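BH1974 protein (PDB 3ON5) belongs to the XdhC/CoxI family and probably assists, as in its relatives, the maturation of a xanthine dehydrogenase-type molybdoenzyme, though its own activity is not established. Local coordinates at residues Ile23-Thr28 with Gly53-Phe58; Arg91-Asp96 with Val117-Val122; Gln128-Val133 with Tyr158-Asp163; Gly140-His145 with Tyr196-Arg201. One frame throughout, in Å; residues are numbered along the deposited sequence.

Interaction 1: residues Ile23-Thr28 with Gly53-Phe58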
# COMPACT_ATOMS: atom_id res chain seq x y z
N ILE A 23 -4.52 -0.31 -27.78
CA ILE A 23 -4.50 1.16 -27.76
C ILE A 23 -4.12 1.69 -26.34
O ILE A 23 -3.47 2.72 -26.23
CB ILE A 23 -5.85 1.80 -28.28
CG1 ILE A 23 -5.69 3.31 -28.64
CG2 ILE A 23 -7.04 1.52 -27.36
CD1 ILE A 23 -6.83 3.99 -29.50
N GLU A 24 -4.52 0.97 -25.28
CA GLU A 24 -4.21 1.35 -23.90
C GLU A 24 -2.73 1.02 -23.60
O GLU A 24 -2.08 1.78 -22.88
CB GLU A 24 -5.18 0.65 -22.90
CG GLU A 24 -6.68 0.78 -23.17
CD GLU A 24 -7.33 2.16 -23.13
OE1 GLU A 24 -6.90 3.06 -23.89
OE2 GLU A 24 -8.34 2.31 -22.41
N LEU A 25 -2.20 -0.08 -24.19
CA LEU A 25 -0.81 -0.47 -24.01
C LEU A 25 0.10 0.52 -24.73
O LEU A 25 1.08 0.98 -24.14
CB LEU A 25 -0.57 -1.88 -24.54
CG LEU A 25 0.59 -2.65 -23.88
CD1 LEU A 25 0.19 -3.23 -22.50
CD2 LEU A 25 1.01 -3.79 -24.76
N LEU A 26 -0.24 0.88 -25.97
CA LEU A 26 0.47 1.87 -26.77
C LEU A 26 0.33 3.26 -26.16
O LEU A 26 1.21 4.11 -26.35
CB LEU A 26 -0.02 1.89 -28.23
CG LEU A 26 0.17 0.65 -29.09
CD1 LEU A 26 -0.36 0.90 -30.46
CD2 LEU A 26 1.64 0.27 -29.23
N GLU A 27 -0.77 3.52 -25.43
CA GLU A 27 -1.02 4.79 -24.75
C GLU A 27 0.01 4.96 -23.65
O GLU A 27 0.57 6.05 -23.53
CB GLU A 27 -2.46 4.84 -24.18
CG GLU A 27 -2.92 6.23 -23.72
CD GLU A 27 -4.38 6.35 -23.33
OE1 GLU A 27 -5.25 5.82 -24.06
OE2 GLU A 27 -4.66 7.06 -22.34
N THR A 28 0.29 3.88 -22.89
CA THR A 28 1.23 3.79 -21.76
C THR A 28 2.66 4.22 -22.21
O THR A 28 3.36 4.86 -21.42
CB THR A 28 1.19 2.36 -21.20
OG1 THR A 28 -0.15 2.08 -20.79
CG2 THR A 28 2.12 2.15 -20.01
N GLY A 53 0.07 -13.39 -29.70
CA GLY A 53 -0.15 -11.97 -30.01
C GLY A 53 -0.28 -11.11 -28.77
O GLY A 53 -0.23 -9.88 -28.87
N ALA A 54 -0.45 -11.76 -27.60
CA ALA A 54 -0.57 -11.11 -26.31
C ALA A 54 0.70 -10.38 -25.96
O ALA A 54 1.79 -10.92 -26.17
CB ALA A 54 -0.90 -12.13 -25.25
N MSE A 55 0.56 -9.15 -25.46
CA MSE A 55 1.68 -8.30 -25.11
C MSE A 55 1.65 -7.89 -23.66
O MSE A 55 0.63 -7.94 -22.97
CB MSE A 55 1.69 -7.04 -25.97
CG MSE A 55 2.02 -7.31 -27.39
SE MSE A 55 1.51 -5.79 -28.43
CE MSE A 55 1.59 -6.73 -30.22
N MSE A 56 2.81 -7.42 -23.22
CA MSE A 56 3.14 -7.06 -21.87
C MSE A 56 4.33 -6.11 -21.86
O MSE A 56 5.27 -6.30 -22.65
CB MSE A 56 3.46 -8.36 -21.14
CG MSE A 56 3.69 -8.20 -19.72
SE MSE A 56 4.22 -9.88 -19.00
CE MSE A 56 4.30 -9.10 -17.16
N LEU A 57 4.33 -5.13 -20.95
CA LEU A 57 5.43 -4.18 -20.84
C LEU A 57 6.22 -4.37 -19.56
O LEU A 57 5.66 -4.36 -18.48
CB LEU A 57 4.90 -2.75 -20.89
CG LEU A 57 4.44 -2.25 -22.26
CD1 LEU A 57 3.65 -0.95 -22.12
CD2 LEU A 57 5.63 -2.05 -23.21
N PHE A 58 7.53 -4.53 -19.69
CA PHE A 58 8.47 -4.59 -18.58
C PHE A 58 9.11 -3.24 -18.48
O PHE A 58 9.68 -2.75 -19.46
CB PHE A 58 9.50 -5.72 -18.71
CG PHE A 58 8.88 -7.09 -18.55
CD1 PHE A 58 8.74 -7.66 -17.29
CD2 PHE A 58 8.42 -7.79 -19.66
CE1 PHE A 58 8.11 -8.88 -17.13
CE2 PHE A 58 7.80 -9.03 -19.50
CZ PHE A 58 7.64 -9.56 -18.23
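The flat groups where L25 meets L57 and M55 are peptides, not rings: L25 O lies 3.8 Å from L57 CD1, and on the strand M56 N is 4.3 Å from L25 CD2. Within the L25 side chain, CD2 serves M55, 3.5 Å from its CB, while CG, with CD1 farther off, serves L57, lying 3.9 Å from L57 CD1. With CG swung anti to the backbone N (chi1 -153°), L25 extends from the helix toward the strand. L57 reaches the other way and the two leucines pass alongside each other; T28 CG2 touches the same methyl, 4.1 Å from L57 CD1. M55, a selenomethionine, offers only its base here, because its extended end leads away from the helix, and M38 and T40 of strand 36-46 also pack on it. Helix 22-30 thus packs on strand 55-59 of the five-stranded antiparallel sheet, nearly in line at 18°, the short axes 9.8 Å apart. T28 turns its polar branch back into the helix: OG1 donates to E24 O at 2.9 Å, tilted 20° from the carbonyl plane, and T28 N donates to the same oxygen. V65 adds apolar cover to L25 and T28. Since no hydrogen bond crosses between helix and strand, and the hydroxyl is spent within the helix, this buried join rests on apolar packing.

Interaction 2: residues Arg91-Asp96 with Val117-Val122; sequences RTVVYD and VLLEPV
L119 meets the backbone of R91 first and the side chain of V93 last. Its CB sits 3.9 Å from R91 O, the carbonyl that also accepts from L119 N. CG then stands anti to the carbonyl carbon (chi1 -64°), and the CD1 branch ends 3.8 Å from V93 CG2, the two side chains crossing at a slant. A39 and K80 also touch L119. Two hydrogen-bonded pairs, R91 with L119 and V93 with V117, give four backbone bonds; the straightest, V93 N to V117 O, measures 2.8 Å with 172° at the hydrogen. Between them T92 and L118 form a non-hydrogen-bonded pair whose side chains leave by the reverse face, where L118 CD1 lies 3.6 Å from T92 OG1. That hydroxyl has its polar partner in G153 O. Y95 extends the face of V93 and L119: its CD2 approaches V117 CG2 at 4.1 Å, and its OH bonds to D76 OD2 of helix 73-87. Strand 36-46 continues the sheet beyond strand 113-121. Strand 91-96 is thus the outermost strand, within this chain, of a five-stranded antiparallel sheet, paired with 113-121 and with helix 73-87 packed on the face of V93 and L119.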
# COMPACT_ATOMS: atom_id res chain seq x y z
N ARG A 91 15.37 -10.72 -28.12
CA ARG A 91 15.58 -12.11 -27.74
C ARG A 91 14.27 -12.88 -27.75
O ARG A 91 13.23 -12.32 -27.41
CB ARG A 91 16.18 -12.10 -26.32
CG ARG A 91 16.58 -13.43 -25.75
CD ARG A 91 16.99 -13.33 -24.30
NE ARG A 91 18.20 -12.52 -24.09
CZ ARG A 91 19.00 -12.63 -23.03
NH1 ARG A 91 18.75 -13.54 -22.10
NH2 ARG A 91 20.07 -11.86 -22.93
N THR A 92 14.33 -14.18 -28.11
CA THR A 92 13.19 -15.08 -28.01
C THR A 92 13.48 -16.06 -26.87
O THR A 92 14.54 -16.70 -26.84
CB THR A 92 12.87 -15.79 -29.32
OG1 THR A 92 12.65 -14.82 -30.33
CG2 THR A 92 11.61 -16.64 -29.20
N VAL A 93 12.56 -16.13 -25.90
CA VAL A 93 12.71 -17.02 -24.76
C VAL A 93 11.59 -18.03 -24.85
O VAL A 93 10.44 -17.65 -25.07
CB VAL A 93 12.75 -16.28 -23.40
CG1 VAL A 93 13.16 -17.24 -22.28
CG2 VAL A 93 13.72 -15.10 -23.44
N VAL A 94 11.92 -19.33 -24.75
CA VAL A 94 10.94 -20.41 -24.80
C VAL A 94 10.75 -20.94 -23.39
O VAL A 94 11.74 -21.20 -22.68
CB VAL A 94 11.29 -21.53 -25.81
CG1 VAL A 94 10.18 -22.55 -25.90
CG2 VAL A 94 11.57 -20.94 -27.19
N TYR A 95 9.49 -21.08 -22.97
CA TYR A 95 9.12 -21.57 -21.66
C TYR A 95 8.27 -22.81 -21.70
O TYR A 95 7.14 -22.74 -22.18
CB TYR A 95 8.35 -20.49 -20.91
CG TYR A 95 9.20 -19.33 -20.46
CD1 TYR A 95 9.89 -19.38 -19.25
CD2 TYR A 95 9.25 -18.16 -21.20
CE1 TYR A 95 10.65 -18.31 -18.81
CE2 TYR A 95 10.00 -17.07 -20.77
CZ TYR A 95 10.70 -17.15 -19.57
OH TYR A 95 11.47 -16.11 -19.12
N ASP A 96 8.78 -23.93 -21.15
CA ASP A 96 7.94 -25.12 -20.99
C ASP A 96 7.13 -24.88 -19.72
O ASP A 96 7.70 -24.99 -18.62
CB ASP A 96 8.75 -26.42 -20.94
CG ASP A 96 7.90 -27.69 -20.95
OD1 ASP A 96 6.65 -27.58 -21.16
OD2 ASP A 96 8.48 -28.80 -20.82
N VAL A 117 8.24 -16.27 -26.06
CA VAL A 117 8.11 -14.85 -25.75
C VAL A 117 9.24 -14.09 -26.45
O VAL A 117 10.41 -14.45 -26.28
CB VAL A 117 8.12 -14.60 -24.21
CG1 VAL A 117 7.89 -13.12 -23.88
CG2 VAL A 117 7.09 -15.48 -23.50
N LEU A 118 8.89 -13.06 -27.24
CA LEU A 118 9.87 -12.20 -27.91
C LEU A 118 9.99 -10.88 -27.14
O LEU A 118 9.02 -10.12 -27.04
CB LEU A 118 9.52 -11.94 -29.39
CG LEU A 118 10.35 -10.88 -30.15
CD1 LEU A 118 11.79 -11.34 -30.39
CD2 LEU A 118 9.73 -10.56 -31.46
N LEU A 119 11.21 -10.61 -26.61
CA LEU A 119 11.53 -9.41 -25.84
C LEU A 119 12.26 -8.41 -26.73
O LEU A 119 13.29 -8.75 -27.30
CB LEU A 119 12.38 -9.79 -24.60
CG LEU A 119 11.70 -10.69 -23.56
CD1 LEU A 119 12.69 -11.47 -22.79
CD2 LEU A 119 10.87 -9.91 -22.62
N GLU A 120 11.68 -7.21 -26.90
CA GLU A 120 12.22 -6.11 -27.72
C GLU A 120 12.44 -4.87 -26.91
O GLU A 120 11.50 -4.42 -26.24
CB GLU A 120 11.28 -5.77 -28.88
CG GLU A 120 11.22 -6.80 -29.97
CD GLU A 120 10.09 -6.51 -30.94
OE1 GLU A 120 8.92 -6.59 -30.50
OE2 GLU A 120 10.38 -6.19 -32.12
N PRO A 121 13.65 -4.24 -26.94
CA PRO A 121 13.81 -2.99 -26.18
C PRO A 121 13.08 -1.86 -26.88
O PRO A 121 13.25 -1.68 -28.09
CB PRO A 121 15.33 -2.78 -26.15
CG PRO A 121 15.87 -3.60 -27.27
CD PRO A 121 14.86 -4.61 -27.69
N VAL A 122 12.20 -1.16 -26.15
CA VAL A 122 11.49 -0.01 -26.72
C VAL A 122 12.50 1.13 -26.78
O VAL A 122 12.58 1.94 -25.86
CB VAL A 122 10.18 0.37 -25.98
CG1 VAL A 122 9.49 1.55 -26.67
CG2 VAL A 122 9.23 -0.82 -25.90

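Interaction 3: residues Gln128-Val133 with Tyr158-Asp163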
# COMPACT_ATOMS: atom_id res chain seq x y z
N GLN A 128 9.09 5.91 -31.15
CA GLN A 128 8.59 6.84 -32.16
C GLN A 128 7.57 6.14 -33.07
O GLN A 128 6.50 6.69 -33.30
CB GLN A 128 9.78 7.38 -32.96
CG GLN A 128 9.47 8.54 -33.91
CD GLN A 128 10.71 9.02 -34.65
OE1 GLN A 128 11.58 8.23 -35.11
NE2 GLN A 128 10.77 10.33 -34.83
N HIS A 129 7.87 4.91 -33.55
CA HIS A 129 6.99 4.15 -34.44
C HIS A 129 5.68 3.77 -33.75
O HIS A 129 4.62 3.91 -34.35
CB HIS A 129 7.67 2.88 -34.96
CG HIS A 129 8.89 3.14 -35.78
ND1 HIS A 129 8.87 4.04 -36.85
CD2 HIS A 129 10.10 2.54 -35.74
CE1 HIS A 129 10.09 4.00 -37.37
NE2 HIS A 129 10.86 3.11 -36.74
N LEU A 130 5.74 3.32 -32.49
CA LEU A 130 4.56 2.94 -31.71
C LEU A 130 3.69 4.18 -31.39
O LEU A 130 2.46 4.07 -31.36
CB LEU A 130 4.96 2.21 -30.44
CG LEU A 130 5.65 0.85 -30.64
CD1 LEU A 130 6.19 0.32 -29.34
CD2 LEU A 130 4.73 -0.17 -31.32
N LYS A 131 4.31 5.37 -31.22
CA LYS A 131 3.58 6.62 -31.00
C LYS A 131 2.78 6.95 -32.26
O LYS A 131 1.65 7.41 -32.15
CB LYS A 131 4.55 7.76 -30.60
CG LYS A 131 3.90 9.09 -30.19
CD LYS A 131 3.77 10.08 -31.36
CE LYS A 131 3.24 11.45 -30.99
NZ LYS A 131 1.83 11.42 -30.51
N ARG A 132 3.34 6.67 -33.46
CA ARG A 132 2.71 6.88 -34.76
C ARG A 132 1.55 5.88 -34.94
O ARG A 132 0.51 6.27 -35.47
CB ARG A 132 3.73 6.76 -35.90
CG ARG A 132 3.22 7.32 -37.23
CD ARG A 132 4.31 7.43 -38.26
NE ARG A 132 3.83 8.01 -39.52
CZ ARG A 132 4.59 8.23 -40.59
NH1 ARG A 132 5.89 7.91 -40.57
NH2 ARG A 132 4.07 8.76 -41.69
N VAL A 133 1.71 4.62 -34.46
CA VAL A 133 0.67 3.59 -34.51
C VAL A 133 -0.54 4.07 -33.69
O VAL A 133 -1.66 4.10 -34.21
CB VAL A 133 1.19 2.22 -34.01
CG1 VAL A 133 0.11 1.16 -34.09
CG2 VAL A 133 2.41 1.79 -34.81
N TYR A 158 11.13 -4.95 -39.15
CA TYR A 158 9.76 -4.81 -38.70
C TYR A 158 9.14 -3.63 -39.41
O TYR A 158 9.83 -2.66 -39.73
CB TYR A 158 9.64 -4.70 -37.17
CG TYR A 158 10.24 -3.47 -36.51
CD1 TYR A 158 9.51 -2.27 -36.44
CD2 TYR A 158 11.44 -3.54 -35.82
CE1 TYR A 158 10.01 -1.17 -35.76
CE2 TYR A 158 11.94 -2.44 -35.12
CZ TYR A 158 11.21 -1.26 -35.08
OH TYR A 158 11.68 -0.18 -34.39
N ALA A 159 7.83 -3.73 -39.70
CA ALA A 159 7.08 -2.71 -40.42
C ALA A 159 5.66 -2.57 -39.87
O ALA A 159 5.10 -3.51 -39.28
CB ALA A 159 7.04 -3.04 -41.90
N PHE A 160 5.09 -1.38 -40.08
CA PHE A 160 3.73 -1.01 -39.74
C PHE A 160 3.06 -0.58 -41.03
O PHE A 160 3.39 0.47 -41.56
CB PHE A 160 3.71 0.07 -38.66
CG PHE A 160 4.41 -0.32 -37.38
CD1 PHE A 160 3.72 -1.00 -36.37
CD2 PHE A 160 5.75 0.00 -37.17
CE1 PHE A 160 4.36 -1.34 -35.18
CE2 PHE A 160 6.40 -0.37 -35.99
CZ PHE A 160 5.70 -1.04 -35.00
N ILE A 161 2.19 -1.45 -41.58
CA ILE A 161 1.51 -1.27 -42.86
C ILE A 161 0.11 -0.62 -42.68
O ILE A 161 -0.67 -1.03 -41.82
CB ILE A 161 1.39 -2.68 -43.55
CG1 ILE A 161 2.78 -3.38 -43.65
CG2 ILE A 161 0.67 -2.59 -44.91
CD1 ILE A 161 2.75 -4.88 -43.78
N LEU A 162 -0.19 0.37 -43.54
CA LEU A 162 -1.48 1.07 -43.59
C LEU A 162 -2.22 0.70 -44.89
O LEU A 162 -3.45 0.56 -44.90
CB LEU A 162 -1.28 2.59 -43.47
CG LEU A 162 -0.76 3.11 -42.13
CD1 LEU A 162 -0.06 4.43 -42.31
CD2 LEU A 162 -1.88 3.18 -41.08
N ASP A 163 -1.46 0.50 -45.98
CA ASP A 163 -1.93 0.07 -47.29
C ASP A 163 -0.77 -0.64 -48.02
O ASP A 163 0.37 -0.57 -47.54
CB ASP A 163 -2.49 1.26 -48.10
CG ASP A 163 -3.45 0.87 -49.22
OD1 ASP A 163 -3.30 -0.25 -49.78
OD2 ASP A 163 -4.35 1.68 -49.54
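V133 and L130 of helix 124-139 pack against F160 of strand 155-161, a helix laid on one face of the antiparallel sheet in the BH1974-like central domain. The short helix and strand axes run almost parallel, 10.2 Å apart, and the gap is filled chiefly by the F160 ring. V133 sends its CG2 branch over one ring face, 3.9 Å from the centroid and 28° off the normal, which makes a CH-pi contact. L130 CD2 comes obliquely to the far end of the ring, 3.9 Å from F160 CZ. H129 contributes with its CB, 3.6 Å from F160 CE2. H145 stacks on the ring face opposite V133, so F160 is held between helix and neighbouring strand. F168 meets the F160 ring and touches V133 and H129, and L26 packs on L130 and V133, in this buried, largely apolar part. The contact is less enclosed toward H129 and Y158, both only partly buried, and on the outer side R132 turns to a cation-pi contact with F168. Here polar groups appear. Y158 has its CG between the backbone N and the carbonyl carbon (chi1 66°), which carries the ring out toward the helix. The planes of the H129 and Y158 rings meet at 82°, an oblique pairing. H129 NE2 is hydrogen-bonded to E170 OE2, and it is the carbon beside it, H129 CD2, that lies 3.4 Å from Y158 OH, with the oxygen in the imidazole plane.

Interaction 4: residues Gly140-His145 with Tyr196-Arg201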
# COMPACT_ATOMS: atom_id res chain seq x y z
N GLY A 140 -8.76 6.34 -36.01
CA GLY A 140 -9.68 5.28 -36.39
C GLY A 140 -9.17 4.31 -37.44
O GLY A 140 -9.90 3.39 -37.84
N LYS A 141 -7.92 4.48 -37.90
CA LYS A 141 -7.28 3.61 -38.90
C LYS A 141 -6.50 2.45 -38.21
O LYS A 141 -5.72 2.70 -37.30
CB LYS A 141 -6.34 4.46 -39.80
CG LYS A 141 -5.51 3.70 -40.86
CD LYS A 141 -6.30 3.27 -42.11
CE LYS A 141 -5.58 2.26 -42.98
NZ LYS A 141 -5.56 0.90 -42.37
N SER A 142 -6.73 1.19 -38.64
CA SER A 142 -6.01 0.00 -38.16
C SER A 142 -4.59 -0.03 -38.77
O SER A 142 -4.35 0.57 -39.83
CB SER A 142 -6.77 -1.28 -38.51
OG SER A 142 -8.07 -1.35 -37.94
N VAL A 143 -3.64 -0.73 -38.10
CA VAL A 143 -2.25 -0.82 -38.56
C VAL A 143 -1.81 -2.30 -38.60
O VAL A 143 -1.96 -3.00 -37.60
CB VAL A 143 -1.30 0.04 -37.66
CG1 VAL A 143 0.16 -0.08 -38.11
CG2 VAL A 143 -1.74 1.50 -37.61
N PHE A 144 -1.27 -2.75 -39.72
CA PHE A 144 -0.81 -4.13 -39.84
C PHE A 144 0.67 -4.20 -39.52
O PHE A 144 1.50 -3.64 -40.24
CB PHE A 144 -1.09 -4.70 -41.25
CG PHE A 144 -0.90 -6.20 -41.34
CD1 PHE A 144 0.36 -6.74 -41.58
CD2 PHE A 144 -1.97 -7.06 -41.20
CE1 PHE A 144 0.54 -8.13 -41.66
CE2 PHE A 144 -1.79 -8.45 -41.29
CZ PHE A 144 -0.54 -8.97 -41.52
N HIS A 145 1.01 -4.90 -38.46
CA HIS A 145 2.39 -5.03 -38.02
C HIS A 145 2.95 -6.38 -38.40
O HIS A 145 2.26 -7.39 -38.30
CB HIS A 145 2.46 -4.83 -36.50
CG HIS A 145 3.85 -4.93 -35.93
ND1 HIS A 145 4.90 -4.20 -36.45
CD2 HIS A 145 4.28 -5.62 -34.85
CE1 HIS A 145 5.94 -4.49 -35.69
NE2 HIS A 145 5.62 -5.33 -34.72
N TYR A 196 -3.06 -4.02 -35.23
CA TYR A 196 -3.38 -3.03 -34.23
C TYR A 196 -4.65 -2.38 -34.66
O TYR A 196 -4.65 -1.73 -35.70
CB TYR A 196 -2.24 -2.02 -34.07
CG TYR A 196 -1.01 -2.58 -33.40
CD1 TYR A 196 -0.89 -2.61 -32.00
CD2 TYR A 196 0.09 -3.00 -34.15
CE1 TYR A 196 0.27 -3.07 -31.38
CE2 TYR A 196 1.25 -3.47 -33.54
CZ TYR A 196 1.34 -3.51 -32.16
OH TYR A 196 2.50 -3.95 -31.58
N SER A 197 -5.77 -2.64 -33.96
CA SER A 197 -7.01 -1.98 -34.41
C SER A 197 -7.56 -1.02 -33.36
O SER A 197 -7.24 -1.17 -32.18
CB SER A 197 -8.09 -3.00 -34.76
OG SER A 197 -7.92 -3.52 -36.06
N PRO A 198 -8.40 -0.03 -33.74
CA PRO A 198 -8.98 0.85 -32.70
C PRO A 198 -10.06 0.10 -31.90
O PRO A 198 -10.47 -1.02 -32.26
CB PRO A 198 -9.56 2.03 -33.50
CG PRO A 198 -9.15 1.80 -34.94
CD PRO A 198 -8.91 0.34 -35.07
N LYS A 199 -10.51 0.69 -30.80
CA LYS A 199 -11.54 0.09 -29.95
C LYS A 199 -12.87 -0.16 -30.70
O LYS A 199 -13.30 0.63 -31.54
CB LYS A 199 -11.82 1.00 -28.74
CG LYS A 199 -10.77 0.93 -27.66
CD LYS A 199 -11.18 1.78 -26.50
CE LYS A 199 -10.25 1.61 -25.32
NZ LYS A 199 -10.70 2.45 -24.17
N GLU A 200 -13.53 -1.24 -30.35
CA GLU A 200 -14.87 -1.56 -30.81
C GLU A 200 -15.82 -0.56 -30.20
O GLU A 200 -15.63 -0.16 -29.05
CB GLU A 200 -15.26 -3.01 -30.45
CG GLU A 200 -14.40 -4.09 -31.10
CD GLU A 200 -14.38 -4.18 -32.62
OE1 GLU A 200 -15.27 -3.59 -33.28
OE2 GLU A 200 -13.50 -4.90 -33.15
N ARG A 201 -16.79 -0.07 -30.98
CA ARG A 201 -17.71 0.95 -30.49
C ARG A 201 -19.01 0.34 -30.03
O ARG A 201 -19.54 -0.55 -30.68
CB ARG A 201 -17.97 1.97 -31.57
CG ARG A 201 -17.12 3.21 -31.43
CD ARG A 201 -16.78 3.82 -32.76
NE ARG A 201 -17.92 4.12 -33.63
CZ ARG A 201 -18.38 5.34 -33.84
NH1 ARG A 201 -17.83 6.39 -33.23
NH2 ARG A 201 -19.38 5.54 -34.71
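H145 and Y196 lie side by side and point the same way, their rings turned 51° to each other with centroids 5.8 Å apart, an oblique pairing. The touching edge belongs to the tyrosine: H145 CB lies 3.5 Å from Y196 CE2, near the phenol plane, and H145 CG sits in that plane too. The histidine places CG anti to its backbone N (chi1 -180°), which takes the imidazole along the tyrosine; its ND1 is hydrogen-bonded to A159 O. Two residues before H145, V143 pairs with the same Y196 on one sheet face, CB to CB at 4.2 Å, through two backbone hydrogen bonds: V143 N to Y196 O and Y196 N to V143 O, each 2.8 Å. Beyond the strand the hydroxyls face each other, S142 OG and S197 OG being hydrogen-bonded at 2.9 Å. P198 brings its CG to 3.4 Å from G140 O. G140, with positive phi, is the C-prime residue of a Schellman motif ending helix 124-139. F160 of strand 155-161 packs on both V143 and Y196, helix 22-30 reaches Y196 through D22 and L26, and the chain leaves through K199 into strand 200-205, joining the central antiparallel sheet to the parallel Rossmann-type sheet.

Interactions 1 and 3 are buried helix-on-strand contacts without a crossing hydrogen bond. Interactions 2 and 4 are partly buried: 2 is a regular strand pair, 4 a single bridge followed by loop contacts with substantial side-chain chemistry. Interactions 1 and 2 belong to one five-stranded sheet, 3 and 4 to the four-stranded sheet of the central domain. Helix 22-30 bridges the two: L26 packs on L130 and V133 of interaction 3, and E24 forms a salt bridge to K199 of interaction 4. Interactions 3 and 4 sit closest, centres about 12 Å apart, on neighbouring strands joined by a backbone hydrogen bond from I161 to F144. Interaction 2, about 22 Å from the chain centre, is the most peripheral; interaction 4, about 8 Å away, the most central.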